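Reticulocyte binding protein (Streptococcus agalactiae COH1, PDB 3FAW) probably hydrolyses alpha-1,6-glucosidic branch linkages of pullulan and related alpha-glucans as a pullulanase displayed on the streptococcal cell surface. Local coordinates at residues Met459-Tyr471 against Val499-Val513. Residues are numbered along the deposited sequence; the frame is centred on the assembly and turned at random. Where two conformers were deposited one is given.
Sequences MGDHDAAAIELAY and VKPADQDWMKSTDTV. With CA (calcium ion), chain E.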
loop_
_atom_site.group_PDB
_atom_site.type_symbol
_atom_site.label_atom_id
_atom_site.label_comp_id
_atom_site.label_asym_id
_atom_site.label_seq_id
_atom_site.Cartn_x
_atom_site.Cartn_y
_atom_site.Cartn_z
ATOM N N MET A 459 -0.419 -4.465 -5.483
ATOM C CA MET A 459 0.812 -4.692 -6.239
ATOM C C MET A 459 0.573 -5.599 -7.451
ATOM O O MET A 459 1.281 -5.507 -8.452
ATOM C CB MET A 459 1.884 -5.297 -5.326
ATOM C CG MET A 459 3.295 -5.212 -5.879
ATOM S SD MET A 459 4.550 -5.619 -4.647
ATOM C CE MET A 459 4.110 -7.318 -4.282
ATOM N N GLY A 460 -0.435 -6.465 -7.350
ATOM C CA GLY A 460 -0.804 -7.387 -8.423
ATOM C C GLY A 460 -1.348 -6.747 -9.691
ATOM O O GLY A 460 -1.456 -7.413 -10.717
ATOM N N ASP A 461 -1.704 -5.466 -9.620
ATOM C CA ASP A 461 -2.055 -4.686 -10.809
ATOM C C ASP A 461 -0.839 -4.378 -11.680
ATOM O O ASP A 461 -0.980 -4.100 -12.873
ATOM C CB ASP A 461 -2.714 -3.351 -10.412
ATOM C CG ASP A 461 -4.190 -3.486 -10.105
ATOM O OD1 ASP A 461 -4.664 -4.619 -9.890
ATOM O OD2 ASP A 461 -4.881 -2.444 -10.075
ATOM N N HIS A 462 0.350 -4.410 -11.079
ATOM C CA HIS A 462 1.575 -4.023 -11.764
ATOM C C HIS A 462 2.317 -5.194 -12.378
ATOM O O HIS A 462 2.241 -6.323 -11.898
ATOM C CB HIS A 462 2.508 -3.290 -10.799
ATOM C CG HIS A 462 1.983 -1.959 -10.370
ATOM N ND1 HIS A 462 1.888 -0.786 -11.039
ATOM C CD2 HIS A 462 1.442 -1.736 -9.122
ATOM C CE1 HIS A 462 1.304 0.120 -10.189
ATOM N NE2 HIS A 462 1.043 -0.478 -9.041
ATOM N N ASP A 463 3.034 -4.896 -13.457
ATOM C CA ASP A 463 4.007 -5.810 -14.024
ATOM C C ASP A 463 5.154 -6.010 -13.036
ATOM O O ASP A 463 5.574 -5.070 -12.349
ATOM C CB ASP A 463 4.541 -5.278 -15.366
ATOM C CG ASP A 463 5.145 -3.884 -15.250
ATOM O OD1 ASP A 463 4.386 -2.928 -15.000
ATOM O OD2 ASP A 463 6.374 -3.742 -15.414
ATOM N N ALA A 464 5.657 -7.239 -12.973
ATOM C CA ALA A 464 6.767 -7.588 -12.089
ATOM C C ALA A 464 8.042 -6.806 -12.416
ATOM O O ALA A 464 8.814 -6.477 -11.516
ATOM C CB ALA A 464 7.035 -9.089 -12.151
ATOM N N ALA A 465 8.250 -6.507 -13.700
ATOM C CA ALA A 465 9.441 -5.779 -14.156
ATOM C C ALA A 465 9.590 -4.382 -13.540
ATOM O O ALA A 465 10.701 -3.978 -13.170
ATOM C CB ALA A 465 9.449 -5.687 -15.685
ATOM N N ALA A 466 8.484 -3.647 -13.435
ATOM C CA ALA A 466 8.503 -2.302 -12.843
ATOM C C ALA A 466 8.823 -2.334 -11.343
ATOM O O ALA A 466 9.581 -1.501 -10.842
ATOM C CB ALA A 466 7.170 -1.589 -13.090
ATOM N N ILE A 467 8.253 -3.301 -10.633
ATOM C CA ILE A 467 8.476 -3.430 -9.190
ATOM C C ILE A 467 9.885 -3.966 -8.906
ATOM O O ILE A 467 10.532 -3.540 -7.940
ATOM C CB ILE A 467 7.411 -4.330 -8.512
ATOM C CG1 ILE A 467 5.991 -3.863 -8.864
ATOM C CG2 ILE A 467 7.590 -4.322 -6.997
ATOM C CD1 ILE A 467 5.691 -2.410 -8.494
ATOM N N GLU A 468 10.352 -4.892 -9.747
ATOM C CA GLU A 468 11.745 -5.355 -9.706
ATOM C C GLU A 468 12.708 -4.179 -9.810
ATOM O O GLU A 468 13.636 -4.052 -9.011
ATOM C CB GLU A 468 12.041 -6.328 -10.857
ATOM C CG GLU A 468 11.857 -7.805 -10.526
ATOM C CD GLU A 468 12.974 -8.382 -9.658
ATOM O OE1 GLU A 468 13.853 -7.617 -9.205
ATOM O OE2 GLU A 468 12.968 -9.610 -9.428
ATOM N N LEU A 469 12.484 -3.334 -10.812
ATOM C CA LEU A 469 13.336 -2.171 -11.053
ATOM C C LEU A 469 13.277 -1.189 -9.883
ATOM O O LEU A 469 14.306 -0.671 -9.456
ATOM C CB LEU A 469 12.935 -1.464 -12.352
ATOM C CG LEU A 469 13.815 -0.305 -12.829
ATOM C CD1 LEU A 469 15.235 -0.793 -13.111
ATOM C CD2 LEU A 469 13.221 0.348 -14.069
ATOM N N ALA A 470 12.074 -0.935 -9.377
ATOM C CA ALA A 470 11.897 -0.066 -8.212
ATOM C C ALA A 470 12.696 -0.579 -7.011
ATOM O O ALA A 470 13.299 0.208 -6.279
ATOM C CB ALA A 470 10.418 0.061 -7.854
ATOM N N TYR A 471 12.696 -1.898 -6.824
ATOM C CA TYR A 471 13.443 -2.535 -5.739
ATOM C C TYR A 471 14.949 -2.395 -5.955
ATOM O O TYR A 471 15.684 -2.044 -5.031
ATOM C CB TYR A 471 13.064 -4.013 -5.620
ATOM C CG TYR A 471 13.827 -4.766 -4.549
ATOM C CD1 TYR A 471 13.434 -4.707 -3.214
ATOM C CD2 TYR A 471 14.939 -5.542 -4.872
ATOM C CE1 TYR A 471 14.128 -5.395 -2.232
ATOM C CE2 TYR A 471 15.641 -6.235 -3.893
ATOM C CZ TYR A 471 15.228 -6.157 -2.576
ATOM O OH TYR A 471 15.915 -6.840 -1.607
ATOM N N VAL A 499 1.398 -9.855 -19.513
ATOM C CA VAL A 499 2.689 -9.613 -18.875
ATOM C C VAL A 499 2.702 -10.320 -17.523
ATOM O O VAL A 499 1.649 -10.535 -16.927
ATOM C CB VAL A 499 2.935 -8.093 -18.699
ATOM C CG1 VAL A 499 4.134 -7.821 -17.813
ATOM C CG2 VAL A 499 3.120 -7.427 -20.057
ATOM N N LYS A 500 3.892 -10.696 -17.057
ATOM C CA LYS A 500 4.058 -11.311 -15.738
ATOM C C LYS A 500 3.778 -10.273 -14.644
ATOM O O LYS A 500 4.503 -9.274 -14.535
ATOM C CB LYS A 500 5.478 -11.863 -15.591
ATOM C CG LYS A 500 5.756 -12.612 -14.298
ATOM C CD LYS A 500 7.207 -13.063 -14.277
ATOM C CE LYS A 500 7.566 -13.782 -12.999
ATOM N NZ LYS A 500 9.050 -13.901 -12.854
ATOM N N PRO A 501 2.720 -10.495 -13.840
ATOM C CA PRO A 501 2.371 -9.547 -12.793
ATOM C C PRO A 501 3.153 -9.736 -11.490
ATOM O O PRO A 501 3.701 -10.809 -11.235
ATOM C CB PRO A 501 0.879 -9.810 -12.576
ATOM C CG PRO A 501 0.698 -11.245 -12.929
ATOM C CD PRO A 501 1.776 -11.629 -13.886
ATOM N N ALA A 502 3.184 -8.676 -10.687
ATOM C CA ALA A 502 3.864 -8.658 -9.394
ATOM C C ALA A 502 2.906 -9.077 -8.270
ATOM O O ALA A 502 2.548 -8.277 -7.399
ATOM C CB ALA A 502 4.423 -7.266 -9.129
ATOM N N ASP A 503 2.496 -10.340 -8.302
ATOM C CA ASP A 503 1.505 -10.864 -7.364
ATOM C C ASP A 503 2.080 -12.070 -6.610
ATOM O O ASP A 503 3.297 -12.253 -6.574
ATOM C CB ASP A 503 0.198 -11.184 -8.114
ATOM C CG ASP A 503 0.347 -12.306 -9.135
ATOM O OD1 ASP A 503 1.322 -13.085 -9.065
ATOM O OD2 ASP A 503 -0.537 -12.411 -10.013
ATOM N N GLN A 504 1.216 -12.881 -6.007
ATOM C CA GLN A 504 1.651 -14.015 -5.174
ATOM C C GLN A 504 2.387 -15.115 -5.941
ATOM O O GLN A 504 3.242 -15.799 -5.376
ATOM C CB GLN A 504 0.451 -14.611 -4.418
ATOM C CG GLN A 504 0.089 -13.861 -3.137
ATOM C CD GLN A 504 -1.187 -14.373 -2.486
ATOM O OE1 GLN A 504 -2.030 -14.997 -3.134
ATOM N NE2 GLN A 504 -1.337 -14.101 -1.194
ATOM N N ASP A 505 2.063 -15.281 -7.222
ATOM C CA ASP A 505 2.740 -16.273 -8.075
ATOM C C ASP A 505 4.136 -15.839 -8.524
ATOM O O ASP A 505 4.913 -16.654 -9.013
ATOM C CB ASP A 505 1.875 -16.599 -9.292
ATOM C CG ASP A 505 0.552 -17.227 -8.905
ATOM O OD1 ASP A 505 0.533 -18.008 -7.928
ATOM O OD2 ASP A 505 -0.463 -16.939 -9.569
ATOM N N TRP A 506 4.442 -14.556 -8.353
ATOM C CA TRP A 506 5.778 -14.002 -8.601
ATOM C C TRP A 506 6.798 -14.433 -7.539
ATOM O O TRP A 506 8.006 -14.401 -7.785
ATOM C CB TRP A 506 5.672 -12.471 -8.651
ATOM C CG TRP A 506 6.947 -11.713 -8.866
ATOM C CD1 TRP A 506 7.998 -12.058 -9.670
ATOM C CD2 TRP A 506 7.279 -10.441 -8.301
ATOM N NE1 TRP A 506 8.974 -11.094 -9.613
ATOM C CE2 TRP A 506 8.554 -10.087 -8.784
ATOM C CE3 TRP A 506 6.627 -9.574 -7.416
ATOM C CZ2 TRP A 506 9.189 -8.902 -8.413
ATOM C CZ3 TRP A 506 7.258 -8.398 -7.053
ATOM C CH2 TRP A 506 8.526 -8.074 -7.551
ATOM N N MET A 507 6.313 -14.849 -6.370
ATOM C CA MET A 507 7.191 -15.176 -5.242
ATOM C C MET A 507 8.125 -16.360 -5.516
ATOM O O MET A 507 9.227 -16.403 -4.982
ATOM C CB MET A 507 6.370 -15.431 -3.967
ATOM C CG MET A 507 5.627 -14.209 -3.417
ATOM S SD MET A 507 6.664 -12.777 -3.025
ATOM C CE MET A 507 6.636 -11.946 -4.615
ATOM N N LYS A 508 7.706 -17.299 -6.365
ATOM C CA LYS A 508 8.564 -18.435 -6.729
ATOM C C LYS A 508 9.722 -18.092 -7.685
ATOM O O LYS A 508 10.578 -18.946 -7.915
ATOM C CB LYS A 508 7.732 -19.578 -7.330
ATOM C CG LYS A 508 7.209 -19.318 -8.736
ATOM C CD LYS A 508 6.261 -20.418 -9.187
ATOM C CE LYS A 508 5.645 -20.099 -10.545
ATOM N NZ LYS A 508 6.673 -19.919 -11.613
ATOM N N SER A 509 9.743 -16.868 -8.230
ATOM C CA SER A 509 10.758 -16.441 -9.203
ATOM C C SER A 509 11.502 -15.171 -8.774
ATOM O O SER A 509 12.188 -14.543 -9.587
ATOM C CB SER A 509 10.102 -16.195 -10.566
ATOM O OG SER A 509 9.393 -17.335 -11.015
ATOM N N THR A 510 11.364 -14.783 -7.505
ATOM C CA THR A 510 12.053 -13.604 -6.977
ATOM C C THR A 510 12.207 -13.717 -5.462
ATOM O O THR A 510 11.366 -14.321 -4.797
ATOM C CB THR A 510 11.296 -12.286 -7.323
ATOM O OG1 THR A 510 12.076 -11.145 -6.924
ATOM C CG2 THR A 510 9.953 -12.240 -6.624
ATOM N N ASP A 511 13.294 -13.161 -4.932
ATOM C CA ASP A 511 13.463 -12.981 -3.487
ATOM C C ASP A 511 13.719 -11.495 -3.198
ATOM O O ASP A 511 14.740 -11.131 -2.608
ATOM C CB ASP A 511 14.624 -13.828 -2.939
ATOM C CG ASP A 511 14.319 -15.327 -2.901
ATOM O OD1 ASP A 511 13.146 -15.739 -3.041
ATOM O OD2 ASP A 511 15.278 -16.105 -2.707
ATOM N N THR A 512 12.786 -10.648 -3.622
ATOM C CA THR A 512 12.899 -9.198 -3.451
ATOM C C THR A 512 11.764 -8.661 -2.574
ATOM O O THR A 512 11.983 -8.289 -1.423
ATOM C CB THR A 512 12.895 -8.479 -4.817
ATOM O OG1 THR A 512 11.711 -8.822 -5.550
ATOM C CG2 THR A 512 14.122 -8.875 -5.634
ATOM N N VAL A 513 10.550 -8.647 -3.116
ATOM C CA VAL A 513 9.390 -8.097 -2.418
ATOM C C VAL A 513 8.542 -9.227 -1.829
ATOM O O VAL A 513 8.281 -10.222 -2.507
ATOM C CB VAL A 513 8.528 -7.250 -3.377
ATOM C CG1 VAL A 513 7.329 -6.677 -2.655
ATOM C CG2 VAL A 513 9.366 -6.135 -4.002
HETATM CA CA CA E . 10.956 -16.315 -3.600
HETATM O O HOH W 1 -2.156 -10.098 -10.696
HETATM O O HOH W 2 6.549 -8.160 -15.859
HETATM O O HOH W 3 12.260 -16.995 -5.505
#
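The indole of W506 lies between A464 CB, 3.8 Å from the centroid of its five-membered ring and almost on the normal, and, on the opposite face, T510 CG2 from its own segment. At the indole edge, near the ring plane, E468 CG approaches W506 CZ2 to 3.6 Å. The Y471 ring, sent toward T512 by a chi1 of 178° that sets CG anti to the backbone N, carries T512 over one face, CB lying 3.6 Å from the ring centroid. The E468 chain bends at chi2 and brings OE2 to 3.1 Å from T510 OG1; T510 OG1 and T512 OG1 are hydrogen-bonded, either being a possible donor. I467 CG1 packs on A502 CB. Two backbone hydrogen bonds join the segments in a single bridge, A502 N to H462 O and A464 N to K500 O, the latter nearly straight at 177°. D463 N-caps the helix, OD2 accepting from A466 N and forming a salt bridge to R435, while OD1 bonds T429. In the TIM barrel, the loop 499-513, whose M507, T510 and D511 bind calcium with D561 and D565, packs against the first two turns of helix 464-477, beside helix 432-449 and strands 482-485 and 513-516.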